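Long-range contacts in transcriptional regulator, putative (Vibrio cholerae O1 biovar eltor str. N16961, PDB 3BJN), which probably regulates transcription by binding DNA as an IclR-type regulator, the chain here being its C-terminal, GAF-related domain: residues Gly120-Ser125 / Ala142-Val147; Arg53-Gln58 / Glu116-Val121. All blocks are in the same frame, centred on the assembly; numbering follows the deposited sequence. Where two conformers were deposited one is given.

How the contacts relate
The two contacts meet at one turn, where the chain enters strand 121-130. Contact 2 joins residues 53-58, in the loop between strands 39-45 and 61-63, to residues 116-121, which lead into that strand. Contact 1 takes over where that segment ends, pairing the start of the strand with residues 142-147. Gly120 and Val121 lie in segments of both, though Gly120 touches nothing across contact 2. The centres of the two contacts are about 9 Å apart, each about 12 Å from the centre of the chain and on the same side of it. Contact 2 is a surface contact that combines a carboxylate grip with an apolar touch, whereas contact 1 is partly buried and built on backbone pairing. The type II turn 118-121 leads from one to the other.

Contact 1 of 2, residues Gly120-Ser125 / Ala142-Val147; sequences GVSGIS and APAHRV
Ile124 and Val147 meet tip to tip: Ile124 CD1 stands extended beyond CG1 (chi2 169°) and Val147 CG1 lies anti to its backbone N (chi1 175°). The methyl carbons Ile124 CD1 and Val147 CG1 come within 3.9 Å. The touch lies near the open end of a beta hairpin, strands 121-130 and 133-143 of the antiparallel sheet, and joins its first strand to helix 144-163, which follows the second. Ile154 and Ile155 of that helix also pack on Ile124.

Backbone bonds join the two strands. Ser122 and Ala142 form a hydrogen-bonded antiparallel pair, with Ser122 N donating to Ala142 O (2.8 Å) and Ala142 N returning a longer bond to Ser122 O (3.1 Å). Both side chains lie on one face of the sheet, where Ser122 CB also packs against Val147 CG2 (4.0 Å). Val121 and Pro143 follow as a non-hydrogen-bonded pair with diverging side chains, although Val121 CG1 still rests against Ala142 O (3.6 Å).

Past the last bridge, Ala144 N donates to Gly120 O (2.8 Å) from above the carbonyl plane, extending the pairing into the first turn of the helix. Pro143 occupies the N-cap position, its O accepting from both Arg146 N and Val147 N. A water bridges the junction, donating to Gly120 O (2.9 Å) and accepting from His145 N (3.2 Å).

Contact 2 of 2, residues Arg53-Gln58 / Glu116-Val121; sequences RCSFVQ and EIDPGV
Ser55 grips the carboxylate of Asp118 with two donors. Its hydroxyl OG gives a hydrogen bond to Asp118 OD1 (2.7 Å), on the syn lone pair, while its backbone N donates to Asp118 OD2 (2.8 Å), also from the syn side but 25° out of the carboxylate plane. One residue thus engages both oxygens, which fixes the rotation of the carboxylate. With CG anti to the carbonyl carbon and beside the backbone N (chi1 -64°), the Asp118 side chain is carried across to Ser55.

Beside this polar pair runs an apolar one. Phe56 and Ile117 cross at about a right angle, with Ile117 CD1 tightly packed at Phe56 CZ (3.3 Å) and meeting the ring obliquely. Ile117 CG2, on the other branch, touches Ser55 CB (3.7 Å).

Further out, Asp118 opens a type II beta turn closed by Val121 N donating to Asp118 O (3.1 Å). Gly120 takes the positive-phi position of that turn (phi 85°), where a CB would press on the carbonyl O of Pro119. Glu116 joins the segment to helix 67-76 through a salt bridge to Lys71, and Phe56 O accepts from Gln45 NE2, at the end of strand 39-45. A water links Arg53 O to Asp118 OD1 (3.2 Å from the latter), donating to both. Three donors thus meet the Asp118 carboxylate, Ser55 OG, Ser55 N and the water, an arrangement consistent with a deprotonated, negatively charged group joining two surface loops.

Contact 1 of 2, residues Gly120-Ser125 / Ala142-Val147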
# COMPACT_ATOMS: atom_id res chain seq x y z
N GLY A 120 -15.32 6.57 2.03
CA GLY A 120 -15.44 6.16 3.44
C GLY A 120 -14.40 5.16 3.90
O GLY A 120 -14.43 4.75 5.06
N VAL A 121 -13.50 4.78 2.99
CA VAL A 121 -12.40 3.84 3.32
C VAL A 121 -11.08 4.57 3.16
O VAL A 121 -10.90 5.34 2.18
CB VAL A 121 -12.42 2.59 2.40
CG1 VAL A 121 -11.39 1.53 2.90
CG2 VAL A 121 -13.80 1.95 2.34
N SER A 122 -10.19 4.36 4.14
CA SER A 122 -8.85 4.98 4.15
C SER A 122 -7.78 3.92 3.91
O SER A 122 -8.05 2.71 4.10
CB SER A 122 -8.62 5.69 5.49
OG SER A 122 -9.54 6.77 5.64
N GLY A 123 -6.60 4.34 3.48
CA GLY A 123 -5.45 3.45 3.36
C GLY A 123 -4.25 3.99 4.10
O GLY A 123 -4.02 5.21 4.12
N ILE A 124 -3.47 3.09 4.70
CA ILE A 124 -2.19 3.45 5.33
C ILE A 124 -1.17 2.42 4.85
O ILE A 124 -1.42 1.22 4.97
CB ILE A 124 -2.27 3.49 6.89
CG1 ILE A 124 -3.19 4.65 7.30
CG2 ILE A 124 -0.87 3.69 7.47
CD1 ILE A 124 -3.62 4.72 8.79
N SER A 125 -0.06 2.86 4.27
CA SER A 125 0.84 1.92 3.60
C SER A 125 2.29 2.28 3.77
O SER A 125 2.64 3.46 3.90
CB SER A 125 0.51 1.80 2.11
OG SER A 125 -0.88 1.66 1.90
N ALA A 142 -9.17 0.41 5.79
CA ALA A 142 -10.03 0.45 6.96
C ALA A 142 -11.01 1.63 6.85
O ALA A 142 -10.69 2.65 6.24
CB ALA A 142 -9.17 0.58 8.21
N PRO A 143 -12.21 1.48 7.45
CA PRO A 143 -13.20 2.55 7.38
C PRO A 143 -12.63 3.82 8.03
O PRO A 143 -12.01 3.74 9.10
CB PRO A 143 -14.39 2.01 8.22
CG PRO A 143 -13.83 0.88 9.02
CD PRO A 143 -12.66 0.32 8.24
N ALA A 144 -12.86 4.98 7.42
CA ALA A 144 -12.43 6.22 8.03
C ALA A 144 -12.94 6.33 9.48
O ALA A 144 -12.25 6.90 10.33
CB ALA A 144 -12.90 7.40 7.19
N HIS A 145 -14.11 5.75 9.76
CA HIS A 145 -14.73 5.83 11.11
C HIS A 145 -13.74 5.27 12.16
O HIS A 145 -13.61 5.84 13.28
CB HIS A 145 -16.04 5.04 11.16
CG HIS A 145 -16.69 5.07 12.50
ND1 HIS A 145 -17.34 6.19 12.97
CD2 HIS A 145 -16.76 4.14 13.48
CE1 HIS A 145 -17.79 5.94 14.19
NE2 HIS A 145 -17.44 4.71 14.52
N ARG A 146 -13.06 4.19 11.81
CA ARG A 146 -12.10 3.57 12.73
C ARG A 146 -10.70 4.13 12.63
O ARG A 146 -9.97 4.18 13.63
CB ARG A 146 -12.07 2.04 12.56
CG ARG A 146 -13.40 1.42 12.94
CD ARG A 146 -13.29 -0.04 13.27
NE ARG A 146 -12.81 -0.85 12.15
CZ ARG A 146 -13.61 -1.50 11.30
NH1 ARG A 146 -13.07 -2.22 10.33
NH2 ARG A 146 -14.93 -1.40 11.41
N VAL A 147 -10.29 4.55 11.43
CA VAL A 147 -8.95 5.12 11.26
C VAL A 147 -8.82 6.42 12.05
O VAL A 147 -7.76 6.68 12.62
CB VAL A 147 -8.59 5.33 9.78
CG1 VAL A 147 -7.24 6.05 9.64
CG2 VAL A 147 -8.54 3.97 9.05
O HOH W 1 -16.12 4.93 7.40

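Contact 2 of 2, residues Arg53-Gln58 / Glu116-Val121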
# COMPACT_ATOMS: atom_id res chain seq x y z
N ARG A 53 -16.29 -4.23 2.31
CA ARG A 53 -16.19 -4.69 0.91
C ARG A 53 -15.54 -3.71 -0.05
O ARG A 53 -16.19 -3.17 -0.96
CB ARG A 53 -17.56 -5.05 0.35
CG ARG A 53 -18.21 -6.22 1.10
CD ARG A 53 -19.00 -7.16 0.22
NE ARG A 53 -19.52 -8.29 1.00
CZ ARG A 53 -20.38 -9.20 0.56
NH1 ARG A 53 -20.87 -9.15 -0.67
NH2 ARG A 53 -20.77 -10.17 1.37
N CYS A 54 -14.25 -3.51 0.11
CA CYS A 54 -13.57 -2.51 -0.70
C CYS A 54 -12.98 -3.04 -2.01
O CYS A 54 -13.16 -4.21 -2.37
CB CYS A 54 -12.55 -1.79 0.17
SG CYS A 54 -11.02 -2.72 0.47
N SER A 55 -12.31 -2.15 -2.76
CA SER A 55 -11.88 -2.47 -4.11
C SER A 55 -10.68 -3.41 -4.19
O SER A 55 -10.40 -3.94 -5.26
CB SER A 55 -11.62 -1.20 -4.92
OG SER A 55 -12.83 -0.53 -5.20
N PHE A 56 -9.99 -3.60 -3.07
CA PHE A 56 -8.80 -4.45 -3.02
C PHE A 56 -9.18 -5.89 -2.77
O PHE A 56 -9.80 -6.22 -1.76
CB PHE A 56 -7.86 -3.93 -1.93
CG PHE A 56 -7.29 -2.58 -2.25
CD1 PHE A 56 -6.26 -2.46 -3.19
CD2 PHE A 56 -7.81 -1.43 -1.66
CE1 PHE A 56 -5.73 -1.22 -3.51
CE2 PHE A 56 -7.28 -0.19 -1.98
CZ PHE A 56 -6.22 -0.09 -2.91
N VAL A 57 -8.81 -6.75 -3.72
CA VAL A 57 -9.19 -8.17 -3.69
C VAL A 57 -7.94 -8.98 -4.04
O VAL A 57 -7.27 -8.69 -5.03
CB VAL A 57 -10.31 -8.46 -4.73
CG1 VAL A 57 -10.58 -9.98 -4.86
CG2 VAL A 57 -11.61 -7.73 -4.33
N GLN A 58 -7.63 -9.99 -3.23
CA GLN A 58 -6.50 -10.86 -3.52
C GLN A 58 -6.55 -11.41 -4.94
O GLN A 58 -7.60 -11.90 -5.40
CB GLN A 58 -6.43 -12.01 -2.51
CG GLN A 58 -5.11 -12.74 -2.57
CD GLN A 58 -4.95 -13.75 -1.46
OE1 GLN A 58 -4.99 -13.42 -0.27
NE2 GLN A 58 -4.74 -15.00 -1.84
N GLU A 116 -9.93 7.86 -1.70
CA GLU A 116 -9.44 8.07 -3.08
C GLU A 116 -9.92 6.98 -4.00
O GLU A 116 -9.99 7.18 -5.23
CB GLU A 116 -7.91 8.16 -3.15
CG GLU A 116 -7.32 9.33 -2.39
CD GLU A 116 -5.83 9.47 -2.58
OE1 GLU A 116 -5.29 8.80 -3.50
OE2 GLU A 116 -5.20 10.25 -1.83
N ILE A 117 -10.23 5.83 -3.41
CA ILE A 117 -10.66 4.64 -4.16
C ILE A 117 -12.12 4.27 -3.85
O ILE A 117 -12.93 4.17 -4.77
CB ILE A 117 -9.70 3.45 -3.92
CG1 ILE A 117 -8.31 3.82 -4.44
CG2 ILE A 117 -10.19 2.20 -4.68
CD1 ILE A 117 -7.22 2.87 -4.02
N ASP A 118 -12.43 4.09 -2.56
CA ASP A 118 -13.76 3.69 -2.09
C ASP A 118 -14.17 4.76 -1.08
O ASP A 118 -13.43 5.00 -0.12
CB ASP A 118 -13.68 2.33 -1.36
CG ASP A 118 -13.24 1.20 -2.27
OD1 ASP A 118 -13.90 1.02 -3.31
OD2 ASP A 118 -12.28 0.49 -1.92
N PRO A 119 -15.35 5.38 -1.29
CA PRO A 119 -15.80 6.40 -0.36
C PRO A 119 -15.87 5.84 1.06
O PRO A 119 -16.42 4.75 1.27
CB PRO A 119 -17.23 6.73 -0.87
CG PRO A 119 -17.16 6.46 -2.32
CD PRO A 119 -16.31 5.19 -2.38
N GLY A 120 -15.32 6.57 2.03
CA GLY A 120 -15.44 6.16 3.44
C GLY A 120 -14.40 5.16 3.90
O GLY A 120 -14.43 4.75 5.06
N VAL A 121 -13.50 4.78 2.99
CA VAL A 121 -12.40 3.84 3.32
C VAL A 121 -11.08 4.57 3.16
O VAL A 121 -10.90 5.34 2.18
CB VAL A 121 -12.42 2.59 2.40
CG1 VAL A 121 -11.39 1.53 2.90
CG2 VAL A 121 -13.80 1.95 2.34
O HOH W 2 -16.53 -0.63 -2.42